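PDB 4UYT: flocculation protein FLO11 from Saccharomyces cerevisiae, which mediates homophilic cell-cell adhesion during yeast flocculation and contributes to substrate adhesion, invasive growth, pseudohypha formation and biofilm development, here represented by its N-terminal Flo11 domain. Local coordinates for residues Y32-T37 with P164-N169; I49-K54 with A99-Y104; L61-S66 with E124-S129. One frame throughout, in Å; residues are numbered along the deposited sequence.

Contact 1: residues Y32-T37 with P164-N169; sequences YTLDVT and PGFYWN
Phe166 turns one face of its phenyl ring to Val36, while Leu34 and Asp35 meet its outer atoms, and Phe166 carries most of the contact. The CB of Phe166 points toward 32-37, and CG, anti to the carbonyl carbon, carries on from it. At the root, Phe166 CB lies 4.2 Å from Val36 CG2. Further out, CG and CD1 come under the same methyl, and Val36 CG2 to Phe166 CD1 is 3.5 Å. This is a CH-pi contact over one face of the ring: Val36 CG2 stands 3.8 Å from the ring centroid, 20° off the normal and displaced toward the rim. Val36 CB reaches the CG and CD2 atoms of the ring from the same residue. No hydrogen bond joins the two segments. The strands run almost parallel, 5° apart in direction, but their axes stay 9.0 Å from each other, so this is side-chain packing between two different antiparallel sheets of the fibronectin type III-like domain, the one containing strand 32-43 and the small one containing strand 166-169. Beyond CD1, ring atom CE1 of Phe166 meets Leu34 CD2 at 3.8 Å, the two side chains crossing obliquely. On the other flank, CE2 of Phe166 has the carboxylate atom OD1 of Asp35 at 3.6 Å, with the carboxylate plane turned 36° from that of the ring. At the tip, Phe166 CZ ends 3.8 Å from Leu34 O, which sits at the ring edge near its plane. The ring also helps to bury Val36 N, which has no hydrogen-bonding partner in the model. Pro164 adds a lighter touch, Pro164 CG lying 4.3 Å from Leu34 O, while its ring also packs on Phe20.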
loop_
_atom_site.group_PDB
_atom_site.type_symbol
_atom_site.label_atom_id
_atom_site.label_comp_id
_atom_site.label_asym_id
_atom_site.label_seq_id
_atom_site.Cartn_x
_atom_site.Cartn_y
_atom_site.Cartn_z
ATOM N N TYR A 32 9.819 -0.466 -5.333
ATOM C CA TYR A 32 8.395 -0.723 -5.624
ATOM C C TYR A 32 7.699 0.632 -5.730
ATOM O O TYR A 32 8.145 1.609 -5.139
ATOM C CB TYR A 32 7.715 -1.519 -4.500
ATOM C CG TYR A 32 8.181 -2.935 -4.340
ATOM C CD1 TYR A 32 9.412 -3.225 -3.756
ATOM C CD2 TYR A 32 7.345 -4.008 -4.691
ATOM C CE1 TYR A 32 9.824 -4.532 -3.572
ATOM C CE2 TYR A 32 7.757 -5.317 -4.512
ATOM C CZ TYR A 32 9.003 -5.568 -3.959
ATOM O OH TYR A 32 9.405 -6.867 -3.764
ATOM N N THR A 33 6.536 0.614 -6.391
ATOM C CA THR A 33 5.623 1.725 -6.422
ATOM C C THR A 33 4.250 1.277 -5.956
ATOM O O THR A 33 3.885 0.102 -6.046
ATOM C CB THR A 33 5.512 2.345 -7.835
ATOM O OG1 THR A 33 5.044 1.356 -8.749
ATOM C CG2 THR A 33 6.864 2.910 -8.307
ATOM N N LEU A 34 3.467 2.246 -5.501
ATOM C CA LEU A 34 2.085 2.031 -5.086
ATOM C C LEU A 34 1.225 3.123 -5.664
ATOM O O LEU A 34 1.591 4.296 -5.577
ATOM C CB LEU A 34 1.978 1.979 -3.548
ATOM C CG LEU A 34 0.576 1.741 -2.982
ATOM C CD1 LEU A 34 0.639 0.991 -1.648
ATOM C CD2 LEU A 34 -0.243 3.010 -2.809
ATOM N N ASP A 35 0.069 2.740 -6.210
ATOM C CA ASP A 35 -0.944 3.676 -6.625
ATOM C C ASP A 35 -2.274 3.258 -5.989
ATOM O O ASP A 35 -2.550 2.095 -5.808
ATOM C CB ASP A 35 -1.066 3.692 -8.157
ATOM C CG ASP A 35 -1.813 4.871 -8.687
ATOM O OD1 ASP A 35 -2.028 5.857 -7.955
ATOM O OD2 ASP A 35 -2.116 4.831 -9.905
ATOM N N VAL A 36 -3.094 4.235 -5.696
ATOM C CA VAL A 36 -4.483 4.017 -5.235
ATOM C C VAL A 36 -5.356 4.232 -6.453
ATOM O O VAL A 36 -5.463 5.341 -6.965
ATOM C CB VAL A 36 -4.861 4.946 -4.074
ATOM C CG1 VAL A 36 -6.332 4.717 -3.711
ATOM C CG2 VAL A 36 -3.956 4.726 -2.871
ATOM N N THR A 37 -5.927 3.147 -6.965
ATOM C CA THR A 37 -6.610 3.175 -8.231
ATOM C C THR A 37 -8.124 3.377 -8.161
ATOM O O THR A 37 -8.729 3.754 -9.156
ATOM C CB THR A 37 -6.306 1.907 -9.033
ATOM O OG1 THR A 37 -6.759 0.775 -8.299
ATOM C CG2 THR A 37 -4.799 1.788 -9.309
ATOM N N PRO A 164 4.002 7.229 -1.678
ATOM C CA PRO A 164 3.260 8.429 -1.336
ATOM C C PRO A 164 2.023 8.147 -0.509
ATOM O O PRO A 164 1.430 7.074 -0.538
ATOM C CB PRO A 164 2.854 9.009 -2.715
ATOM C CG PRO A 164 2.996 7.893 -3.694
ATOM C CD PRO A 164 4.000 6.957 -3.131
ATOM N N GLY A 165 1.640 9.152 0.262
ATOM C CA GLY A 165 0.265 9.252 0.724
ATOM C C GLY A 165 -0.665 9.789 -0.351
ATOM O O GLY A 165 -0.212 10.347 -1.375
ATOM N N PHE A 166 -1.969 9.611 -0.139
ATOM C CA PHE A 166 -3.015 9.969 -1.083
ATOM C C PHE A 166 -4.136 10.637 -0.346
ATOM O O PHE A 166 -4.338 10.411 0.859
ATOM C CB PHE A 166 -3.556 8.727 -1.799
ATOM C CG PHE A 166 -2.576 8.139 -2.752
ATOM C CD1 PHE A 166 -1.571 7.286 -2.307
ATOM C CD2 PHE A 166 -2.657 8.427 -4.125
ATOM C CE1 PHE A 166 -0.645 6.788 -3.209
ATOM C CE2 PHE A 166 -1.729 7.901 -5.018
ATOM C CZ PHE A 166 -0.747 7.082 -4.551
ATOM N N TYR A 167 -4.936 11.403 -1.080
ATOM C CA TYR A 167 -6.143 11.990 -0.505
ATOM C C TYR A 167 -7.248 12.002 -1.549
ATOM O O TYR A 167 -7.037 11.800 -2.745
ATOM C CB TYR A 167 -5.836 13.377 0.060
ATOM C CG TYR A 167 -5.462 14.463 -0.935
ATOM C CD1 TYR A 167 -6.433 15.087 -1.698
ATOM C CD2 TYR A 167 -4.175 14.961 -0.997
ATOM C CE1 TYR A 167 -6.161 16.135 -2.524
ATOM C CE2 TYR A 167 -3.871 16.047 -1.838
ATOM C CZ TYR A 167 -4.893 16.613 -2.607
ATOM O OH TYR A 167 -4.681 17.684 -3.451
ATOM N N TRP A 168 -8.470 12.211 -1.076
ATOM C CA TRP A 168 -9.657 12.154 -1.923
ATOM C C TRP A 168 -10.795 12.901 -1.211
ATOM O O TRP A 168 -10.683 13.332 -0.077
ATOM C CB TRP A 168 -10.063 10.728 -2.215
ATOM C CG TRP A 168 -10.248 9.861 -1.011
ATOM C CD1 TRP A 168 -11.337 9.817 -0.172
ATOM C CD2 TRP A 168 -9.330 8.905 -0.505
ATOM N NE1 TRP A 168 -11.139 8.896 0.831
ATOM C CE2 TRP A 168 -9.928 8.301 0.641
ATOM C CE3 TRP A 168 -8.068 8.455 -0.923
ATOM C CZ2 TRP A 168 -9.342 7.254 1.332
ATOM C CZ3 TRP A 168 -7.481 7.421 -0.233
ATOM C CH2 TRP A 168 -8.121 6.826 0.877
ATOM N N ASN A 169 -11.909 13.029 -1.916
ATOM C CA ASN A 169 -13.036 13.789 -1.400
ATOM C C ASN A 169 -13.756 13.074 -0.237
ATOM O O ASN A 169 -14.076 11.888 -0.322
ATOM C CB ASN A 169 -14.043 14.111 -2.481
ATOM C CG ASN A 169 -13.626 15.306 -3.326
ATOM O OD1 ASN A 169 -12.440 15.538 -3.576
ATOM N ND2 ASN A 169 -14.599 16.059 -3.789
#

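Contact 2: residues I49-K54 with A99-Y104; sequences ITIHVK and ATFEVY
Ile49 and Phe101 face each other as a hydrogen-bonded antiparallel pair, and their side chains form the tightly packed side of this contact. Ile49 N donates to Phe101 O at 2.9 Å in a nearly straight bond (172°), and Phe101 N returns a bond to Ile49 O. Two residues along, Ile51 and Ala99 repeat the reciprocal pattern. Ile49 CG1 lies between the backbone N and the carbonyl carbon (chi1 75°), from where it sits over one face of the Phe101 ring, 4.2 Å from the centroid. Its CD1 extends to Phe101 CZ at 3.9 Å and also meets Val103 CG1. Ile51 CD1 approaches the same ring at its edge, 4.0 Å from Phe101 CE1, and Ile51 CG1 rests against the methyl of Ala99. All five residues on this face are buried.

The opposite face is polar and more open. Thr50 and Thr100, a non-hydrogen-bonded pair with CA atoms only 4.3 Å apart, join their hydroxyls in a hydrogen bond of 2.8 Å between Thr50 OG1 and Thr100 OG1. Between the strands at this pair, Thr100 CA makes a CA-H...O contact of 3.1 Å with Ile49 O. The nearest atoms of the Thr50 side chain and a bound sodium ion are about 3 Å apart; Ser38 and Gln48 form a sodium site, probably this one.

Within the four-stranded antiparallel sheet, strand 96-104 is the outer strand and strand 46-55 has strand 32-43 on its other flank; the apolar face continues onto Val39 of that strand and onto Met116 and Phe119.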
loop_
_atom_site.group_PDB
_atom_site.type_symbol
_atom_site.label_atom_id
_atom_site.label_comp_id
_atom_site.label_asym_id
_atom_site.label_seq_id
_atom_site.Cartn_x
_atom_site.Cartn_y
_atom_site.Cartn_z
ATOM N N ILE A 49 -10.900 1.016 -0.699
ATOM C CA ILE A 49 -9.863 1.454 -1.606
ATOM C C ILE A 49 -9.196 0.268 -2.263
ATOM O O ILE A 49 -9.159 -0.816 -1.671
ATOM C CB ILE A 49 -8.828 2.360 -0.906
ATOM C CG1 ILE A 49 -7.863 1.614 0.010
ATOM C CG2 ILE A 49 -9.564 3.457 -0.168
ATOM C CD1 ILE A 49 -6.752 2.486 0.568
ATOM N N THR A 50 -8.674 0.505 -3.458
ATOM C CA THR A 50 -7.916 -0.489 -4.161
ATOM C C THR A 50 -6.522 0.106 -4.420
ATOM O O THR A 50 -6.401 1.221 -4.907
ATOM C CB THR A 50 -8.590 -0.872 -5.471
ATOM O OG1 THR A 50 -9.884 -1.422 -5.152
ATOM C CG2 THR A 50 -7.789 -1.911 -6.230
ATOM N N ILE A 51 -5.511 -0.690 -4.129
ATOM C CA ILE A 51 -4.137 -0.345 -4.396
ATOM C C ILE A 51 -3.552 -1.256 -5.464
ATOM O O ILE A 51 -3.974 -2.405 -5.590
ATOM C CB ILE A 51 -3.263 -0.351 -3.114
ATOM C CG1 ILE A 51 -3.142 -1.743 -2.486
ATOM C CG2 ILE A 51 -3.793 0.668 -2.126
ATOM C CD1 ILE A 51 -2.151 -1.853 -1.336
ATOM N N HIS A 52 -2.552 -0.733 -6.186
ATOM C CA HIS A 52 -1.802 -1.471 -7.165
ATOM C C HIS A 52 -0.336 -1.261 -6.844
ATOM O O HIS A 52 0.151 -0.126 -6.890
ATOM C CB HIS A 52 -2.126 -0.979 -8.573
ATOM C CG HIS A 52 -1.422 -1.718 -9.663
ATOM N ND1 HIS A 52 -1.255 -1.199 -10.918
ATOM C CD2 HIS A 52 -0.887 -2.956 -9.687
ATOM C CE1 HIS A 52 -0.644 -2.088 -11.670
ATOM N NE2 HIS A 52 -0.406 -3.160 -10.944
ATOM N N VAL A 53 0.373 -2.337 -6.531
ATOM C CA VAL A 53 1.772 -2.315 -6.145
ATOM C C VAL A 53 2.587 -3.024 -7.205
ATOM O O VAL A 53 2.222 -4.108 -7.621
ATOM C CB VAL A 53 1.979 -2.980 -4.769
ATOM C CG1 VAL A 53 3.431 -3.058 -4.386
ATOM C CG2 VAL A 53 1.200 -2.199 -3.717
ATOM N N LYS A 54 3.657 -2.371 -7.662
ATOM C CA LYS A 54 4.559 -2.963 -8.637
ATOM C C LYS A 54 5.981 -2.897 -8.152
ATOM O O LYS A 54 6.385 -1.943 -7.502
ATOM C CB LYS A 54 4.456 -2.245 -9.975
ATOM C CG LYS A 54 3.082 -2.320 -10.631
ATOM C CD LYS A 54 3.133 -1.343 -11.794
ATOM C CE LYS A 54 2.097 -1.543 -12.866
ATOM N NZ LYS A 54 2.614 -1.104 -14.188
ATOM N N ALA A 99 -4.891 -4.977 -4.181
ATOM C CA ALA A 99 -5.602 -5.342 -2.959
ATOM C C ALA A 99 -6.695 -4.331 -2.742
ATOM O O ALA A 99 -6.503 -3.156 -3.036
ATOM C CB ALA A 99 -4.657 -5.373 -1.767
ATOM N N THR A 100 -7.806 -4.793 -2.188
ATOM C CA THR A 100 -8.943 -3.933 -1.850
ATOM C C THR A 100 -9.282 -4.131 -0.387
ATOM O O THR A 100 -9.386 -5.261 0.087
ATOM C CB THR A 100 -10.144 -4.249 -2.765
ATOM O OG1 THR A 100 -9.808 -3.998 -4.142
ATOM C CG2 THR A 100 -11.330 -3.402 -2.416
ATOM N N PHE A 101 -9.441 -3.041 0.338
ATOM C CA PHE A 101 -9.681 -3.109 1.771
ATOM C C PHE A 101 -10.265 -1.787 2.198
ATOM O O PHE A 101 -10.313 -0.842 1.436
ATOM C CB PHE A 101 -8.426 -3.466 2.569
ATOM C CG PHE A 101 -7.278 -2.503 2.374
ATOM C CD1 PHE A 101 -6.425 -2.602 1.271
ATOM C CD2 PHE A 101 -7.026 -1.514 3.303
ATOM C CE1 PHE A 101 -5.387 -1.728 1.092
ATOM C CE2 PHE A 101 -5.959 -0.645 3.129
ATOM C CZ PHE A 101 -5.151 -0.755 2.020
ATOM N N GLU A 102 -10.758 -1.752 3.444
ATOM C CA GLU A 102 -11.405 -0.565 3.973
ATOM C C GLU A 102 -10.478 0.203 4.934
ATOM O O GLU A 102 -9.722 -0.365 5.717
ATOM C CB GLU A 102 -12.721 -0.921 4.656
ATOM C CG GLU A 102 -13.777 -1.344 3.657
ATOM C CD GLU A 102 -15.071 -1.783 4.325
ATOM O OE1 GLU A 102 -15.054 -2.423 5.384
ATOM O OE2 GLU A 102 -16.123 -1.523 3.773
ATOM N N VAL A 103 -10.618 1.527 4.863
ATOM C CA VAL A 103 -9.905 2.430 5.737
ATOM C C VAL A 103 -10.892 3.430 6.308
ATOM O O VAL A 103 -11.905 3.745 5.687
ATOM C CB VAL A 103 -8.764 3.175 5.016
ATOM C CG1 VAL A 103 -7.728 2.192 4.503
ATOM C CG2 VAL A 103 -9.291 4.058 3.892
ATOM N N TYR A 104 -10.536 3.976 7.466
ATOM C CA TYR A 104 -11.209 5.129 8.003
ATOM C C TYR A 104 -10.324 6.338 7.703
ATOM O O TYR A 104 -9.186 6.425 8.173
ATOM C CB TYR A 104 -11.388 5.016 9.523
ATOM C CG TYR A 104 -12.021 3.753 10.036
ATOM C CD1 TYR A 104 -13.138 3.178 9.439
ATOM C CD2 TYR A 104 -11.509 3.148 11.194
ATOM C CE1 TYR A 104 -13.731 2.039 9.948
ATOM C CE2 TYR A 104 -12.091 2.003 11.698
ATOM C CZ TYR A 104 -13.196 1.451 11.086
ATOM O OH TYR A 104 -13.744 0.328 11.631
#

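Contact 3: residues L61-S66 with E124-S129; sequences LKYLWS and EYLQGS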
loop_
_atom_site.group_PDB
_atom_site.type_symbol
_atom_site.label_atom_id
_atom_site.label_comp_id
_atom_site.label_asym_id
_atom_site.label_seq_id
_atom_site.Cartn_x
_atom_site.Cartn_y
_atom_site.Cartn_z
ATOM N N LEU A 61 6.411 -15.776 -7.739
ATOM C CA LEU A 61 5.686 -16.078 -6.508
ATOM C C LEU A 61 6.393 -17.114 -5.617
ATOM O O LEU A 61 6.221 -17.107 -4.408
ATOM C CB LEU A 61 4.264 -16.551 -6.837
ATOM C CG LEU A 61 3.308 -16.737 -5.649
ATOM C CD1 LEU A 61 3.071 -15.434 -4.901
ATOM C CD2 LEU A 61 1.974 -17.334 -6.096
ATOM N N LYS A 62 7.191 -17.999 -6.210
ATOM C CA LYS A 62 7.821 -19.060 -5.439
ATOM C C LYS A 62 8.754 -18.525 -4.360
ATOM O O LYS A 62 8.991 -19.195 -3.346
ATOM C CB LYS A 62 8.576 -20.029 -6.353
ATOM C CG LYS A 62 9.895 -19.498 -6.880
ATOM C CD LYS A 62 10.449 -20.379 -7.981
ATOM C CE LYS A 62 11.824 -19.906 -8.399
ATOM N NZ LYS A 62 12.320 -20.698 -9.558
ATOM N N TYR A 63 9.283 -17.320 -4.556
ATOM C CA TYR A 63 10.188 -16.733 -3.570
ATOM C C TYR A 63 9.469 -16.180 -2.334
ATOM O O TYR A 63 10.112 -15.874 -1.339
ATOM C CB TYR A 63 10.994 -15.605 -4.204
ATOM C CG TYR A 63 11.921 -16.013 -5.325
ATOM C CD1 TYR A 63 13.131 -16.645 -5.055
ATOM C CD2 TYR A 63 11.584 -15.782 -6.647
ATOM C CE1 TYR A 63 13.985 -17.021 -6.075
ATOM C CE2 TYR A 63 12.427 -16.160 -7.674
ATOM C CZ TYR A 63 13.627 -16.777 -7.379
ATOM O OH TYR A 63 14.456 -17.148 -8.409
ATOM N N LEU A 64 8.149 -16.026 -2.426
ATOM C CA LEU A 64 7.361 -15.381 -1.377
ATOM C C LEU A 64 6.897 -16.341 -0.282
ATOM O O LEU A 64 6.345 -17.399 -0.559
ATOM C CB LEU A 64 6.148 -14.714 -2.007
ATOM C CG LEU A 64 5.330 -13.818 -1.071
ATOM C CD1 LEU A 64 6.097 -12.556 -0.702
ATOM C CD2 LEU A 64 4.013 -13.459 -1.724
ATOM N N TRP A 65 7.097 -15.941 0.976
ATOM C CA TRP A 65 6.550 -16.661 2.129
ATOM C C TRP A 65 5.262 -15.990 2.643
ATOM O O TRP A 65 4.255 -16.658 2.859
ATOM C CB TRP A 65 7.607 -16.790 3.234
ATOM C CG TRP A 65 7.120 -17.480 4.453
ATOM C CD1 TRP A 65 7.006 -16.940 5.690
ATOM C CD2 TRP A 65 6.678 -18.841 4.565
ATOM N NE1 TRP A 65 6.519 -17.876 6.580
ATOM C CE2 TRP A 65 6.305 -19.051 5.909
ATOM C CE3 TRP A 65 6.539 -19.891 3.659
ATOM C CZ2 TRP A 65 5.838 -20.284 6.378
ATOM C CZ3 TRP A 65 6.074 -21.121 4.130
ATOM C CH2 TRP A 65 5.715 -21.294 5.474
ATOM N N SER A 66 5.291 -14.675 2.813
ATOM C CA SER A 66 4.106 -14.004 3.297
ATOM C C SER A 66 4.096 -12.551 2.873
ATOM O O SER A 66 5.142 -11.921 2.659
ATOM C CB SER A 66 4.016 -14.106 4.817
ATOM O OG SER A 66 5.057 -13.370 5.444
ATOM N N GLU A 124 7.803 -10.896 3.247
ATOM C CA GLU A 124 8.782 -11.885 3.674
ATOM C C GLU A 124 9.023 -12.798 2.496
ATOM O O GLU A 124 8.176 -13.621 2.146
ATOM C CB GLU A 124 8.288 -12.707 4.877
ATOM C CG GLU A 124 8.122 -11.925 6.165
ATOM C CD GLU A 124 7.629 -12.777 7.334
ATOM O OE1 GLU A 124 7.401 -13.998 7.180
ATOM O OE2 GLU A 124 7.456 -12.206 8.428
ATOM N N TYR A 125 10.220 -12.684 1.927
ATOM C CA TYR A 125 10.696 -13.598 0.917
ATOM C C TYR A 125 11.708 -14.565 1.525
ATOM O O TYR A 125 12.375 -14.267 2.519
ATOM C CB TYR A 125 11.393 -12.831 -0.200
ATOM C CG TYR A 125 10.520 -11.912 -1.038
ATOM C CD1 TYR A 125 9.830 -12.406 -2.139
ATOM C CD2 TYR A 125 10.488 -10.535 -0.816
ATOM C CE1 TYR A 125 9.077 -11.581 -2.967
ATOM C CE2 TYR A 125 9.757 -9.700 -1.648
ATOM C CZ TYR A 125 9.053 -10.217 -2.730
ATOM O OH TYR A 125 8.345 -9.421 -3.611
ATOM N N LEU A 126 11.809 -15.737 0.922
ATOM C CA LEU A 126 12.858 -16.699 1.269
ATOM C C LEU A 126 12.771 -17.217 2.702
ATOM O O LEU A 126 13.778 -17.650 3.255
ATOM C CB LEU A 126 14.271 -16.116 1.038
ATOM C CG LEU A 126 14.726 -15.754 -0.375
ATOM C CD1 LEU A 126 16.232 -15.542 -0.375
ATOM C CD2 LEU A 126 14.358 -16.829 -1.390
ATOM N N GLN A 127 11.589 -17.193 3.298
ATOM C CA GLN A 127 11.367 -17.780 4.609
ATOM C C GLN A 127 10.540 -19.027 4.422
ATOM O O GLN A 127 9.981 -19.261 3.346
ATOM C CB GLN A 127 10.671 -16.791 5.547
ATOM C CG GLN A 127 11.513 -15.565 5.891
ATOM C CD GLN A 127 12.823 -15.900 6.586
ATOM O OE1 GLN A 127 13.839 -15.230 6.385
ATOM N NE2 GLN A 127 12.812 -16.940 7.402
ATOM N N GLY A 128 10.484 -19.853 5.459
ATOM C CA GLY A 128 9.728 -21.085 5.377
ATOM C C GLY A 128 10.197 -21.904 4.191
ATOM O O GLY A 128 11.405 -21.983 3.909
ATOM N N SER A 129 9.238 -22.481 3.472
ATOM C CA SER A 129 9.545 -23.331 2.337
ATOM C C SER A 129 10.112 -22.555 1.153
ATOM O O SER A 129 10.684 -23.143 0.254
ATOM C CB SER A 129 8.305 -24.129 1.918
ATOM O OG SER A 129 7.205 -23.283 1.654
HETATM O O HOH W 1 5.102 -15.530 8.517
#
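Glu124 O accepts two backbone hydrogen bonds from consecutive residues, 2.8 Å from Trp65 N and 3.1 Å from Ser66 N, and Glu124 N returns one to Ser66 O. Leu126 N adds a bond of 2.8 Å to Tyr63 O where the chain leaves the strand. The glutamate side chain carries weaker links: a weak, unsettled bond between Ser66 OG and Glu124 OE1, and a water that donates to OE1 and weakly accepts from Trp65 NE1. Glu124 OE1 also meets the indole edge at 3.3 Å from Trp65 CD1, with carboxylate and ring nearly coplanar.

Trp65 CG is anti to the backbone N (chi1 179°), and one face of the indole is laid over the Gln127-Gly128 backbone. Gly128 CA stands 3.7 Å from the centroid of the six-membered ring, 6° off its normal, a close CH-pi contact. Elsewhere Leu64 CD1 sits over a face of Tyr125, whose hydroxyl bonds to Tyr32, while Tyr63 CD1 meets Leu126 CD2 at 3.9 Å and Tyr63 OH bonds to Ser136. Two consecutive residues opposite one, Trp65 and Ser66 facing Glu124, make a classic beta bulge in an antiparallel pair.

Overall arrangement
Contacts 1 and 2 lie near the middle of the domain and are mainly buried, whereas contact 3 sits about 19 Å from the centre of the chain and is only partly buried. The first two share a sheet: strands 32-43 and 46-55 are neighbours, joined by backbone bonds such as Thr33 N to Lys54 O (2.8 Å). Contact 2 builds that sheet through backbone pairing, while contact 1 packs it against another sheet by side-chain packing, mainly apolar, without a hydrogen bond between the segments. Contact 3 belongs to a third, five-stranded sheet and mixes backbone bonds, a water and aromatic packing. Its link to contact 1 is the hydroxyl pair Tyr32 OH and Tyr125 OH, 2.8 Å apart; contacts 2 and 3 do not touch.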